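Local coordinates for 1,4-dihydroxy-2-naphthoyl-CoA hydrolase (PDB 2HX5), which probably catalyses the hydrolysis of 1,4-dihydroxy-2-naphthoyl-CoA to 1,4-dihydroxy-2-naphthoate and CoA, a step in phylloquinone (vitamin K1) biosynthesis, at residues W7-R12 against A87-P92; V65-I70 against A132-I137; S99-F104 against L117-A122. All blocks are in the same frame, centred on the assembly; numbering follows the deposited sequence.

Contact 1: W7-R12 against A87-P92; sequences WLLLRR and AMELRP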
loop_
_atom_site.group_PDB
_atom_site.type_symbol
_atom_site.label_atom_id
_atom_site.label_comp_id
_atom_site.label_asym_id
_atom_site.label_seq_id
_atom_site.Cartn_x
_atom_site.Cartn_y
_atom_site.Cartn_z
ATOM N N TRP A 7 1.673 -19.205 -18.570
ATOM C CA TRP A 7 0.999 -18.620 -17.410
ATOM C C TRP A 7 1.739 -18.762 -16.065
ATOM O O TRP A 7 1.308 -18.169 -15.073
ATOM C CB TRP A 7 -0.439 -19.143 -17.246
ATOM C CG TRP A 7 -0.585 -20.634 -16.991
ATOM C CD1 TRP A 7 -0.554 -21.253 -15.764
ATOM C CD2 TRP A 7 -0.834 -21.662 -17.934
ATOM N NE1 TRP A 7 -0.746 -22.584 -15.888
ATOM C CE2 TRP A 7 -0.908 -22.889 -17.219
ATOM C CE3 TRP A 7 -0.970 -21.686 -19.321
ATOM C CZ2 TRP A 7 -1.147 -24.105 -17.845
ATOM C CZ3 TRP A 7 -1.215 -22.881 -19.926
ATOM C CH2 TRP A 7 -1.287 -24.073 -19.204
ATOM N N LEU A 8 2.836 -19.526 -16.048
ATOM C CA LEU A 8 3.655 -19.729 -14.821
ATOM C C LEU A 8 4.961 -18.967 -14.776
ATOM O O LEU A 8 5.580 -18.883 -13.715
ATOM C CB LEU A 8 3.929 -21.221 -14.608
ATOM C CG LEU A 8 2.719 -22.138 -14.422
ATOM C CD1 LEU A 8 3.164 -23.632 -14.316
ATOM C CD2 LEU A 8 1.880 -21.766 -13.233
ATOM N N LEU A 9 5.394 -18.450 -15.920
ATOM C CA LEU A 9 6.591 -17.623 -16.010
ATOM C C LEU A 9 6.155 -16.220 -16.326
ATOM O O LEU A 9 5.658 -15.947 -17.434
ATOM C CB LEU A 9 7.580 -18.111 -17.082
ATOM C CG LEU A 9 8.112 -19.519 -16.919
ATOM C CD1 LEU A 9 9.131 -19.878 -18.056
ATOM C CD2 LEU A 9 8.780 -19.660 -15.563
ATOM N N LEU A 10 6.313 -15.325 -15.371
ATOM C CA LEU A 10 5.778 -14.004 -15.494
ATOM C C LEU A 10 6.910 -13.021 -15.222
ATOM O O LEU A 10 8.028 -13.414 -14.864
ATOM C CB LEU A 10 4.582 -13.827 -14.532
ATOM C CG LEU A 10 3.422 -14.833 -14.766
ATOM C CD1 LEU A 10 2.403 -14.810 -13.635
ATOM C CD2 LEU A 10 2.739 -14.586 -16.142
ATOM N N ARG A 11 6.665 -11.743 -15.465
ATOM C CA ARG A 11 7.679 -10.728 -15.337
ATOM C C ARG A 11 7.103 -9.481 -14.699
ATOM O O ARG A 11 5.941 -9.137 -14.918
ATOM C CB ARG A 11 8.228 -10.344 -16.706
ATOM C CG ARG A 11 9.204 -9.155 -16.696
ATOM C CD ARG A 11 9.749 -8.926 -18.126
ATOM N NE ARG A 11 10.703 -7.814 -18.226
ATOM C CZ ARG A 11 10.382 -6.518 -18.214
ATOM N NH1 ARG A 11 9.111 -6.118 -18.097
ATOM N NH2 ARG A 11 11.349 -5.605 -18.329
ATOM N N ARG A 12 7.911 -8.829 -13.885
ATOM C CA ARG A 12 7.566 -7.475 -13.465
ATOM C C ARG A 12 8.799 -6.650 -13.152
ATOM O O ARG A 12 9.896 -7.136 -12.886
ATOM C CB ARG A 12 6.613 -7.461 -12.281
ATOM C CG ARG A 12 7.244 -7.799 -10.943
ATOM C CD ARG A 12 6.196 -7.749 -9.812
ATOM N NE ARG A 12 5.606 -6.439 -9.579
ATOM C CZ ARG A 12 4.277 -6.156 -9.471
ATOM N NH1 ARG A 12 3.297 -7.030 -9.632
ATOM N NH2 ARG A 12 3.948 -4.927 -9.165
ATOM N N ALA A 87 12.056 -11.937 -12.907
ATOM C CA ALA A 87 11.475 -13.102 -13.562
ATOM C C ALA A 87 10.793 -13.880 -12.440
ATOM O O ALA A 87 11.453 -14.182 -11.437
ATOM C CB ALA A 87 12.590 -13.885 -14.238
HETATM N N MSE A 88 9.502 -14.108 -12.536
HETATM C CA MSE A 88 8.725 -14.783 -11.511
HETATM C C MSE A 88 8.304 -16.151 -12.004
HETATM O O MSE A 88 7.763 -16.279 -13.078
HETATM C CB MSE A 88 7.492 -13.986 -11.187
HETATM C CG MSE A 88 7.833 -12.591 -10.574
HETATM SE SE MSE A 88 6.275 -11.587 -10.081
HETATM C CE MSE A 88 5.638 -11.130 -11.902
ATOM N N GLU A 89 8.616 -17.190 -11.253
ATOM C CA GLU A 89 8.174 -18.518 -11.609
ATOM C C GLU A 89 7.230 -19.035 -10.548
ATOM O O GLU A 89 7.555 -19.034 -9.354
ATOM C CB GLU A 89 9.351 -19.465 -11.716
ATOM C CG GLU A 89 8.878 -20.890 -11.996
ATOM C CD GLU A 89 9.921 -21.793 -12.663
ATOM O OE1 GLU A 89 11.108 -21.365 -12.810
ATOM O OE2 GLU A 89 9.500 -22.928 -13.038
ATOM N N LEU A 90 6.054 -19.476 -10.954
ATOM C CA LEU A 90 5.026 -19.947 -10.047
ATOM C C LEU A 90 4.962 -21.476 -10.133
ATOM O O LEU A 90 4.997 -22.076 -11.233
ATOM C CB LEU A 90 3.636 -19.399 -10.449
ATOM C CG LEU A 90 3.260 -18.005 -9.984
ATOM C CD1 LEU A 90 4.279 -16.987 -10.503
ATOM C CD2 LEU A 90 1.862 -17.688 -10.411
ATOM N N ARG A 91 4.836 -22.094 -8.968
ATOM C CA ARG A 91 4.659 -23.542 -8.895
ATOM C C ARG A 91 3.492 -23.848 -7.951
ATOM O O ARG A 91 3.678 -23.819 -6.731
ATOM C CB ARG A 91 5.944 -24.234 -8.426
ATOM C CG ARG A 91 7.056 -24.164 -9.445
ATOM C CD ARG A 91 8.351 -24.750 -8.904
ATOM N NE ARG A 91 9.489 -24.818 -9.836
ATOM C CZ ARG A 91 10.444 -23.882 -9.951
ATOM N NH1 ARG A 91 10.413 -22.702 -9.266
ATOM N NH2 ARG A 91 11.448 -24.133 -10.790
ATOM N N PRO A 92 2.293 -24.062 -8.519
ATOM C CA PRO A 92 1.128 -24.407 -7.714
ATOM C C PRO A 92 1.099 -25.882 -7.292
ATOM O O PRO A 92 1.672 -26.723 -7.988
ATOM C CB PRO A 92 -0.066 -24.036 -8.628
ATOM C CG PRO A 92 0.501 -23.501 -9.921
ATOM C CD PRO A 92 1.942 -23.893 -9.955
#
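The carbonyl oxygen of Met88 is gripped twice from 7-12, once strongly and once weakly: Leu10 N approaches Met88 O to 2.9 Å in the carbonyl plane with a nearly straight N-H (172°), and Leu9 CA adds a CA-H...O contact to Met88 O at 3.4 Å. The site is an outer edge of the antiparallel hotdog sheet within this chain, where strand 9-13 pairs with strand 85-96 directly after helix 5-8. The return bond of the hydrogen-bonded pair, Met88 N to Leu10 O at 2.8 Å, is equally straight at the hydrogen, but its donor stands 38° above the carbonyl plane. Pairing extends back into the end of the helix, where Leu8 O accepts from Leu90 N, so a main-chain bond ties the helix end to the strand. The Leu8 side chain adds apolar packing, tip to tip with the proline ring, Leu8 CD2 lying 3.9 Å from Pro92 CD. On the more exposed face Leu9 and Glu89 run alongside each other, Leu9 CD2 lying 3.8 Å from Glu89 CG. The other face, with Leu10, Met88 and Leu90, turns to helix 29-45, and Glu36 of that helix takes the guanidinium of Arg12 in a salt bridge. Met88, a selenomethionine, bends at its last torsion (chi3 -72°), setting CE 3.6 Å from Arg11 C while SE lies 3.8 Å from Arg12 CD.

Contact 2: V65-I70 against A132-I137; sequences VALPII and ALPEGI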
loop_
_atom_site.group_PDB
_atom_site.type_symbol
_atom_site.label_atom_id
_atom_site.label_comp_id
_atom_site.label_asym_id
_atom_site.label_seq_id
_atom_site.Cartn_x
_atom_site.Cartn_y
_atom_site.Cartn_z
ATOM N N VAL A 65 -17.566 -19.238 -3.767
ATOM C CA VAL A 65 -16.434 -19.848 -3.012
ATOM C C VAL A 65 -15.377 -18.782 -2.785
ATOM O O VAL A 65 -14.993 -18.104 -3.760
ATOM C CB VAL A 65 -15.815 -21.057 -3.778
ATOM C CG1 VAL A 65 -14.603 -21.599 -3.048
ATOM C CG2 VAL A 65 -16.863 -22.158 -3.936
ATOM N N ALA A 66 -14.996 -18.569 -1.519
ATOM C CA ALA A 66 -13.915 -17.673 -1.132
ATOM C C ALA A 66 -12.653 -18.533 -1.026
ATOM O O ALA A 66 -12.706 -19.711 -0.771
ATOM C CB ALA A 66 -14.186 -17.018 0.231
ATOM N N LEU A 67 -11.500 -17.927 -1.275
ATOM C CA LEU A 67 -10.182 -18.614 -1.250
ATOM C C LEU A 67 -9.249 -17.886 -0.262
ATOM O O LEU A 67 -8.143 -17.394 -0.656
ATOM C CB LEU A 67 -9.580 -18.664 -2.648
ATOM C CG LEU A 67 -10.358 -19.353 -3.750
ATOM C CD1 LEU A 67 -9.720 -19.186 -5.102
ATOM C CD2 LEU A 67 -10.488 -20.851 -3.468
ATOM N N PRO A 68 -9.649 -17.779 0.990
ATOM C CA PRO A 68 -8.803 -17.053 1.950
ATOM C C PRO A 68 -7.409 -17.678 2.100
ATOM O O PRO A 68 -7.218 -18.890 2.090
ATOM C CB PRO A 68 -9.535 -17.184 3.272
ATOM C CG PRO A 68 -10.412 -18.401 3.104
ATOM C CD PRO A 68 -10.848 -18.312 1.664
ATOM N N ILE A 69 -6.453 -16.795 2.251
ATOM C CA ILE A 69 -5.105 -17.158 2.583
ATOM C C ILE A 69 -5.040 -17.498 4.065
ATOM O O ILE A 69 -5.333 -16.660 4.926
ATOM C CB ILE A 69 -4.102 -16.031 2.182
ATOM C CG1 ILE A 69 -4.111 -15.930 0.640
ATOM C CG2 ILE A 69 -2.712 -16.266 2.717
ATOM C CD1 ILE A 69 -3.591 -14.596 0.037
ATOM N N ILE A 70 -4.589 -18.722 4.378
ATOM C CA ILE A 70 -4.471 -19.152 5.748
ATOM C C ILE A 70 -3.024 -19.121 6.266
ATOM O O ILE A 70 -2.813 -19.168 7.477
ATOM C CB ILE A 70 -5.100 -20.553 5.973
ATOM C CG1 ILE A 70 -4.541 -21.574 5.005
ATOM C CG2 ILE A 70 -6.611 -20.421 5.814
ATOM C CD1 ILE A 70 -4.765 -23.063 5.415
ATOM N N ALA A 132 -15.299 -27.652 -1.688
ATOM C CA ALA A 132 -14.394 -28.004 -2.785
ATOM C C ALA A 132 -13.865 -26.790 -3.530
ATOM O O ALA A 132 -14.523 -25.749 -3.629
ATOM C CB ALA A 132 -15.095 -28.932 -3.753
ATOM N N LEU A 133 -12.641 -26.911 -4.052
ATOM C CA LEU A 133 -12.074 -25.873 -4.914
ATOM C C LEU A 133 -13.011 -25.579 -6.107
ATOM O O LEU A 133 -13.631 -26.502 -6.653
ATOM C CB LEU A 133 -10.691 -26.308 -5.425
ATOM C CG LEU A 133 -9.595 -26.375 -4.367
ATOM C CD1 LEU A 133 -8.413 -27.147 -4.938
ATOM C CD2 LEU A 133 -9.223 -24.982 -3.886
ATOM N N PRO A 134 -13.118 -24.302 -6.518
ATOM C CA PRO A 134 -13.885 -24.002 -7.727
ATOM C C PRO A 134 -13.317 -24.727 -8.929
ATOM O O PRO A 134 -12.128 -24.918 -9.044
ATOM C CB PRO A 134 -13.687 -22.501 -7.922
ATOM C CG PRO A 134 -13.292 -21.975 -6.642
ATOM C CD PRO A 134 -12.518 -23.077 -5.976
ATOM N N GLU A 135 -14.189 -25.075 -9.865
ATOM C CA GLU A 135 -13.782 -25.882 -11.003
ATOM C C GLU A 135 -12.662 -25.224 -11.810
ATOM O O GLU A 135 -11.802 -25.925 -12.268
ATOM C CB GLU A 135 -14.973 -26.167 -11.916
ATOM C CG GLU A 135 -15.527 -24.926 -12.644
ATOM C CD GLU A 135 -14.897 -24.725 -14.048
ATOM O OE1 GLU A 135 -14.331 -25.707 -14.589
ATOM O OE2 GLU A 135 -14.962 -23.588 -14.581
ATOM N N GLY A 136 -12.690 -23.911 -11.999
ATOM C CA GLY A 136 -11.659 -23.234 -12.782
ATOM C C GLY A 136 -10.309 -23.313 -12.120
ATOM O O GLY A 136 -9.287 -23.480 -12.785
ATOM N N ILE A 137 -10.273 -23.162 -10.793
ATOM C CA ILE A 137 -9.029 -23.291 -10.034
ATOM C C ILE A 137 -8.510 -24.723 -10.134
ATOM O O ILE A 137 -7.317 -24.969 -10.359
ATOM C CB ILE A 137 -9.245 -22.873 -8.545
ATOM C CG1 ILE A 137 -9.603 -21.379 -8.459
ATOM C CG2 ILE A 137 -8.064 -23.244 -7.693
ATOM C CD1 ILE A 137 -8.462 -20.463 -8.830
#
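Leu67 leaves the short loop that interrupts strand 65-76 with its CB directed at 132-137, the segment that leads into the C-terminal helix 135-143. From CB the chain places CG anti to the carbonyl carbon (chi1 -59°), and at CG it forks into two methyls with different tasks. CD1 reaches the first turn of the helix tip to tip, 4.0 Å from Ile137 CG1, with the end methyl of Ile137 scarcely farther away. CD2 takes the other direction and meets the proline ring that occupies the N-cap position, Leu67 CD2 lying 3.9 Å from Pro134 CD; the tip of Leu133 approaches the same methyl more loosely, with its CD2 4.3 Å from Leu67 CD2. Val65, two residues earlier, completes the grip on the ring. Its CG1 is anti to the backbone N (chi1 176°) and crosses Pro134 obliquely, 3.8 Å from Pro134 CG. Pro134 CD therefore touches both Val65 and Leu67, while Pro134 CG rests on Val65. Beyond the two segments, Trp38 and Leu42 of helix 29-45, the central helix of the hotdog fold, pack against Leu67 and Ile137 respectively, and Leu67 N makes a weak hydrogen bond to a bound 2-ethoxyethanol, probably from the crystallisation liquor, in a pocket shared with His35, Ala66, Pro68 and Ile69. Such a join between a strand that is outermost within this chain and the terminal helix contains no hydrogen bond or salt bridge across it: it rests on methyl, methylene and ring carbons, so its specificity is one of shape and apolar burial, not of directed polar bonds.

Contact 3: S99-F104 against L117-A122; sequences SFQVHF and LIRHLA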
loop_
_atom_site.group_PDB
_atom_site.type_symbol
_atom_site.label_atom_id
_atom_site.label_comp_id
_atom_site.label_asym_id
_atom_site.label_seq_id
_atom_site.Cartn_x
_atom_site.Cartn_y
_atom_site.Cartn_z
ATOM N N SER A 99 -7.974 -27.249 -0.859
ATOM C CA SER A 99 -6.866 -26.352 -0.555
ATOM C C SER A 99 -5.748 -26.502 -1.570
ATOM O O SER A 99 -5.495 -27.594 -2.113
ATOM C CB SER A 99 -6.348 -26.693 0.837
ATOM O OG SER A 99 -5.222 -25.950 1.252
ATOM N N PHE A 100 -4.999 -25.420 -1.740
ATOM C CA PHE A 100 -3.837 -25.404 -2.600
ATOM C C PHE A 100 -2.824 -24.374 -2.074
ATOM O O PHE A 100 -3.176 -23.478 -1.271
ATOM C CB PHE A 100 -4.206 -25.134 -4.070
ATOM C CG PHE A 100 -4.646 -23.732 -4.363
ATOM C CD1 PHE A 100 -5.952 -23.337 -4.133
ATOM C CD2 PHE A 100 -3.746 -22.801 -4.862
ATOM C CE1 PHE A 100 -6.371 -22.049 -4.368
ATOM C CE2 PHE A 100 -4.157 -21.497 -5.106
ATOM C CZ PHE A 100 -5.490 -21.139 -4.854
ATOM N N GLN A 101 -1.595 -24.502 -2.512
ATOM C CA GLN A 101 -0.596 -23.445 -2.272
ATOM C C GLN A 101 0.139 -23.158 -3.574
ATOM O O GLN A 101 0.062 -23.920 -4.530
ATOM C CB GLN A 101 0.301 -23.831 -1.115
ATOM C CG GLN A 101 1.089 -25.028 -1.296
ATOM C CD GLN A 101 1.803 -25.469 -0.013
ATOM O OE1 GLN A 101 1.427 -25.120 1.145
ATOM N NE2 GLN A 101 2.855 -26.187 -0.218
ATOM N N VAL A 102 0.747 -21.971 -3.609
ATOM C CA VAL A 102 1.556 -21.508 -4.707
ATOM C C VAL A 102 2.887 -21.067 -4.154
ATOM O O VAL A 102 2.914 -20.278 -3.228
ATOM C CB VAL A 102 0.894 -20.363 -5.514
ATOM C CG1 VAL A 102 1.709 -20.075 -6.729
ATOM C CG2 VAL A 102 -0.591 -20.718 -5.858
ATOM N N HIS A 103 3.947 -21.559 -4.779
ATOM C CA HIS A 103 5.309 -21.146 -4.506
ATOM C C HIS A 103 5.718 -20.149 -5.596
ATOM O O HIS A 103 5.431 -20.364 -6.798
ATOM C CB HIS A 103 6.252 -22.352 -4.472
ATOM C CG HIS A 103 7.661 -22.028 -4.130
ATOM N ND1 HIS A 103 8.579 -21.744 -5.112
ATOM C CD2 HIS A 103 8.337 -22.023 -2.943
ATOM C CE1 HIS A 103 9.766 -21.569 -4.552
ATOM N NE2 HIS A 103 9.642 -21.729 -3.234
ATOM N N PHE A 104 6.406 -19.072 -5.207
ATOM C CA PHE A 104 6.803 -18.017 -6.088
ATOM C C PHE A 104 8.295 -17.864 -5.956
ATOM O O PHE A 104 8.808 -17.629 -4.845
ATOM C CB PHE A 104 6.142 -16.710 -5.648
ATOM C CG PHE A 104 4.628 -16.754 -5.595
ATOM C CD1 PHE A 104 3.944 -17.224 -4.496
ATOM C CD2 PHE A 104 3.890 -16.319 -6.700
ATOM C CE1 PHE A 104 2.563 -17.254 -4.455
ATOM C CE2 PHE A 104 2.532 -16.340 -6.642
ATOM C CZ PHE A 104 1.864 -16.803 -5.513
ATOM N N LEU A 117 5.647 -18.425 -0.380
ATOM C CA LEU A 117 4.671 -19.506 -0.431
ATOM C C LEU A 117 3.377 -18.946 0.133
ATOM O O LEU A 117 3.395 -18.310 1.199
ATOM C CB LEU A 117 5.157 -20.687 0.420
ATOM C CG LEU A 117 4.250 -21.885 0.435
ATOM C CD1 LEU A 117 4.412 -22.706 -0.872
ATOM C CD2 LEU A 117 4.628 -22.875 1.604
ATOM N N ILE A 118 2.242 -19.151 -0.533
ATOM C CA ILE A 118 0.930 -18.698 -0.114
ATOM C C ILE A 118 0.008 -19.893 -0.150
ATOM O O ILE A 118 -0.080 -20.563 -1.179
ATOM C CB ILE A 118 0.387 -17.586 -1.013
ATOM C CG1 ILE A 118 1.272 -16.349 -0.956
ATOM C CG2 ILE A 118 -1.044 -17.178 -0.553
ATOM C CD1 ILE A 118 0.761 -15.142 -1.782
ATOM N N ARG A 119 -0.668 -20.192 0.962
ATOM C CA ARG A 119 -1.631 -21.293 1.072
ATOM C C ARG A 119 -3.032 -20.802 1.263
ATOM O O ARG A 119 -3.285 -19.965 2.108
ATOM C CB ARG A 119 -1.221 -22.186 2.251
ATOM C CG ARG A 119 -2.024 -23.456 2.385
ATOM C CD ARG A 119 -1.558 -24.315 3.603
ATOM N NE ARG A 119 -0.130 -24.567 3.531
ATOM C CZ ARG A 119 0.754 -24.407 4.541
ATOM N NH1 ARG A 119 0.385 -24.114 5.800
ATOM N NH2 ARG A 119 2.044 -24.546 4.303
ATOM N N HIS A 120 -3.950 -21.357 0.445
ATOM C CA HIS A 120 -5.348 -20.997 0.428
ATOM C C HIS A 120 -6.242 -22.135 0.842
ATOM O O HIS A 120 -5.935 -23.297 0.528
ATOM C CB HIS A 120 -5.771 -20.644 -1.012
ATOM C CG HIS A 120 -5.053 -19.480 -1.641
ATOM N ND1 HIS A 120 -5.643 -18.237 -1.815
ATOM C CD2 HIS A 120 -3.811 -19.404 -2.194
ATOM C CE1 HIS A 120 -4.746 -17.439 -2.409
ATOM N NE2 HIS A 120 -3.658 -18.133 -2.687
ATOM N N LEU A 121 -7.369 -21.805 1.454
ATOM C CA LEU A 121 -8.409 -22.768 1.752
ATOM C C LEU A 121 -9.647 -22.320 0.980
ATOM O O LEU A 121 -9.984 -21.112 0.998
ATOM C CB LEU A 121 -8.683 -22.735 3.263
ATOM C CG LEU A 121 -9.569 -23.710 3.990
ATOM C CD1 LEU A 121 -9.210 -25.157 3.644
ATOM C CD2 LEU A 121 -9.375 -23.435 5.498
ATOM N N ALA A 122 -10.359 -23.284 0.398
ATOM C CA ALA A 122 -11.661 -22.979 -0.210
ATOM C C ALA A 122 -12.758 -23.068 0.855
ATOM O O ALA A 122 -12.877 -24.102 1.526
ATOM C CB ALA A 122 -11.974 -23.904 -1.407
#
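Two unlike faces flank this antiparallel strand pair of the 99-108/111-124 hairpin in the hotdog sheet. The buried face carries Phe100, Val102, Ile118 and His120 and is closely packed. Here the Phe100 and His120 rings lie nearly parallel, their planes 8° apart, but they are slid so far that they barely overlap; Phe100 CZ sits over the imidazole, 3.6 Å from His120 CD2, and His120 CB in turn lies over the phenyl face in a CH-pi contact. Farther along, the Phe104 and Ile118 side chains cross obliquely, with Phe104 CE1 3.8 Å from Ile118 CG1. The opposite face, with Gln101, His103, Leu117 and Arg119 partly exposed, is the solvent side and mostly polar. Arg119 grips Gln101 side-on, with NE 2.9 Å and NH2 3.3 Å from Gln101 OE1, which lies in the guanidinium plane although the amide is turned 32° from it. Leu117 crosses that amide, its CD1 3.9 Å from Gln101 NE2. At the end of this face Ser99 is buried, its hydroxyl anti to the backbone N (chi1 177°), and His120 O accepts both Ser99 OG at 2.8 Å and Phe100 N at 3.2 Å. Strands 85-96 and 65-76 flank the pair within the sheet. Against its buried face pack helix 135-143, through Ile137, Trp140 and Leu141 on Phe100, and helix 29-45, through Cys34 on Ile118 and Phe104, with Phe27 of a second subunit also touching Ile118.

Contact 3 stands between the other two; all three reach the same sheet, contact 2 through 65-70 only. The centre of contact 3 is about 10 Å from that of contact 2 and about 15 Å from that of contact 1, whereas the centres of contacts 1 and 2 lie about 20 Å apart and the two do not touch. Arg91 N joins contact 1 to His103 O of contact 3 at 2.8 Å, beside the packing of Leu90 on Phe104. On the other flank, His120 ND1 meets Leu67 O of contact 2 at 2.9 Å. The side chains of Leu67 and His120 each lie about 4 Å from bound 2-ethoxyethanol. All three contacts lie away from the predicted catalytic Asp20.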